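Local structure of magnesium transport protein CorA (Methanocaldococcus jannaschii, 4EGW) at residues D54-K59 with T125-K130. The protein mediates the influx of magnesium ions as a homopentamer that closes when cytoplasmic magnesium is high and opens when it is low. Numbering follows the deposited sequence.
Sequences DCYDPK and TIHSDK
Strands 51-56 and 122-127 are the parallel neighbours in the otherwise antiparallel mixed sheet of CorA's cytoplasmic domain. Cys-55 N donates to Thr-125 O (2.8 Å), its O accepts from His-127 N, and Asp-57 N closes the ladder on His-127 O. On the face packed against helix 132-143, Asp-54 offers two acceptor oxygens. With CG anti to the backbone N (chi1 178°), its carboxylate reaches across the ladder; OD2 accepts the N-H of His-127 NE2 (2.9 Å) on its syn lone pair, tilted 15° from the imidazole plane. Thr-125 OG1, which Trp-52 also engages, lies doubtfully close to OD1, as does His-127 ND1 to Asp-129 O; bonds at both nitrogens would limit the ring's turning. Tyr-56 lies nearly parallel to that ring but slid aside (centroids 5.0 Å apart), its flat phenol suiting the loop backbone: Ser-128 O at the CE1 edge, Lys-130 CA over a face. A serine here would probably open a gap beside 128-130 and strip His-127 of its aromatic neighbour. On the other face, Cys-55, small enough to pack under Leu-66 of helix 60-70, meets Ile-126 CD1 (CB, 3.5 Å). A water bridges Asp-54 OD2 to Lys-130 NZ; these donors would favour an ionised carboxylate, which in turn may favour a doubly protonated His-127.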
loop_
_atom_site.group_PDB
_atom_site.type_symbol
_atom_site.label_atom_id
_atom_site.label_comp_id
_atom_site.label_asym_id
_atom_site.label_seq_id
_atom_site.Cartn_x
_atom_site.Cartn_y
_atom_site.Cartn_z
ATOM N N ASP A 54 -7.404 -13.859 17.233
ATOM C CA ASP A 54 -7.330 -14.333 15.863
ATOM C C ASP A 54 -7.158 -15.832 15.894
ATOM O O ASP A 54 -6.227 -16.357 16.507
ATOM C CB ASP A 54 -6.169 -13.689 15.114
ATOM C CG ASP A 54 -6.045 -14.202 13.698
ATOM O OD1 ASP A 54 -6.905 -13.843 12.872
ATOM O OD2 ASP A 54 -5.090 -14.957 13.410
ATOM N N CYS A 55 -8.078 -16.525 15.247
ATOM C CA CYS A 55 -8.017 -17.968 15.225
ATOM C C CYS A 55 -7.753 -18.468 13.813
ATOM O O CYS A 55 -8.629 -18.420 12.941
ATOM C CB CYS A 55 -9.318 -18.553 15.754
ATOM S SG CYS A 55 -9.305 -20.332 15.756
ATOM N N TYR A 56 -6.548 -18.983 13.602
ATOM C CA TYR A 56 -6.161 -19.428 12.279
ATOM C C TYR A 56 -6.255 -20.944 12.167
ATOM O O TYR A 56 -5.453 -21.661 12.762
ATOM C CB TYR A 56 -4.729 -18.969 11.974
ATOM C CG TYR A 56 -4.165 -19.552 10.693
ATOM C CD1 TYR A 56 -5.006 -19.940 9.658
ATOM C CD2 TYR A 56 -2.795 -19.728 10.525
ATOM C CE1 TYR A 56 -4.507 -20.479 8.495
ATOM C CE2 TYR A 56 -2.284 -20.266 9.354
ATOM C CZ TYR A 56 -3.150 -20.643 8.341
ATOM O OH TYR A 56 -2.671 -21.189 7.166
ATOM N N ASP A 57 -7.238 -21.421 11.405
ATOM C CA ASP A 57 -7.283 -22.817 10.971
ATOM C C ASP A 57 -7.250 -23.822 12.125
ATOM O O ASP A 57 -6.389 -24.703 12.154
ATOM C CB ASP A 57 -6.102 -23.069 10.025
ATOM C CG ASP A 57 -6.228 -24.360 9.243
ATOM O OD1 ASP A 57 -7.356 -24.696 8.809
ATOM O OD2 ASP A 57 -5.185 -25.029 9.055
ATOM N N PRO A 58 -8.188 -23.698 13.076
ATOM C CA PRO A 58 -8.190 -24.459 14.335
ATOM C C PRO A 58 -8.573 -25.938 14.241
ATOM O O PRO A 58 -9.518 -26.262 13.531
ATOM C CB PRO A 58 -9.253 -23.731 15.162
ATOM C CG PRO A 58 -10.205 -23.221 14.151
ATOM C CD PRO A 58 -9.363 -22.814 12.971
ATOM N N LYS A 59 -7.885 -26.809 14.984
ATOM C CA LYS A 59 -8.346 -28.189 15.149
ATOM C C LYS A 59 -9.523 -28.128 16.114
ATOM O O LYS A 59 -9.461 -27.438 17.130
ATOM C CB LYS A 59 -7.227 -29.121 15.647
ATOM C CG LYS A 59 -6.398 -28.590 16.817
ATOM C CD LYS A 59 -5.358 -29.610 17.288
ATOM C CE LYS A 59 -3.933 -29.202 16.908
ATOM N NZ LYS A 59 -3.399 -28.070 17.728
ATOM N N THR A 125 -11.187 -12.537 14.937
ATOM C CA THR A 125 -10.961 -12.752 13.513
ATOM C C THR A 125 -10.677 -14.212 13.309
ATOM O O THR A 125 -9.686 -14.732 13.812
ATOM C CB THR A 125 -9.721 -12.022 13.004
ATOM O OG1 THR A 125 -8.579 -12.443 13.765
ATOM C CG2 THR A 125 -9.890 -10.519 13.125
ATOM N N ILE A 126 -11.539 -14.878 12.561
ATOM C CA ILE A 126 -11.382 -16.302 12.359
ATOM C C ILE A 126 -11.198 -16.636 10.875
ATOM O O ILE A 126 -11.997 -16.229 10.018
ATOM C CB ILE A 126 -12.565 -17.071 12.975
ATOM C CG1 ILE A 126 -12.328 -18.575 12.882
ATOM C CG2 ILE A 126 -13.882 -16.660 12.328
ATOM C CD1 ILE A 126 -12.353 -19.254 14.231
ATOM N N HIS A 127 -10.121 -17.356 10.576
ATOM C CA HIS A 127 -9.823 -17.717 9.204
ATOM C C HIS A 127 -9.214 -19.099 9.083
ATOM O O HIS A 127 -8.386 -19.493 9.901
ATOM C CB HIS A 127 -8.915 -16.671 8.550
ATOM C CG HIS A 127 -7.682 -16.345 9.335
ATOM N ND1 HIS A 127 -6.422 -16.754 8.946
ATOM C CD2 HIS A 127 -7.507 -15.622 10.466
ATOM C CE1 HIS A 127 -5.528 -16.311 9.812
ATOM N NE2 HIS A 127 -6.159 -15.620 10.744
ATOM N N SER A 128 -9.652 -19.840 8.070
ATOM C CA SER A 128 -9.064 -21.129 7.735
ATOM C C SER A 128 -7.781 -21.016 6.911
ATOM O O SER A 128 -6.931 -21.908 6.945
ATOM C CB SER A 128 -10.080 -22.008 7.014
ATOM O OG SER A 128 -11.174 -22.301 7.868
ATOM N N ASP A 129 -7.654 -19.937 6.148
ATOM C CA ASP A 129 -6.439 -19.695 5.372
ATOM C C ASP A 129 -5.655 -18.566 6.022
ATOM O O ASP A 129 -6.235 -17.676 6.641
ATOM C CB ASP A 129 -6.763 -19.336 3.916
ATOM C CG ASP A 129 -6.683 -20.535 2.976
ATOM O OD1 ASP A 129 -5.901 -21.468 3.245
ATOM O OD2 ASP A 129 -7.400 -20.538 1.953
ATOM N N LYS A 130 -4.336 -18.600 5.904
ATOM C CA LYS A 130 -3.561 -17.492 6.417
ATOM C C LYS A 130 -4.098 -16.239 5.759
ATOM O O LYS A 130 -4.549 -16.265 4.612
ATOM C CB LYS A 130 -2.086 -17.654 6.077
ATOM C CG LYS A 130 -1.140 -17.109 7.137
ATOM C CD LYS A 130 -1.483 -15.683 7.601
ATOM C CE LYS A 130 -2.105 -15.662 9.006
ATOM N NZ LYS A 130 -1.654 -14.502 9.838
HETATM O O HOH W 1 -2.244 -15.436 12.523
#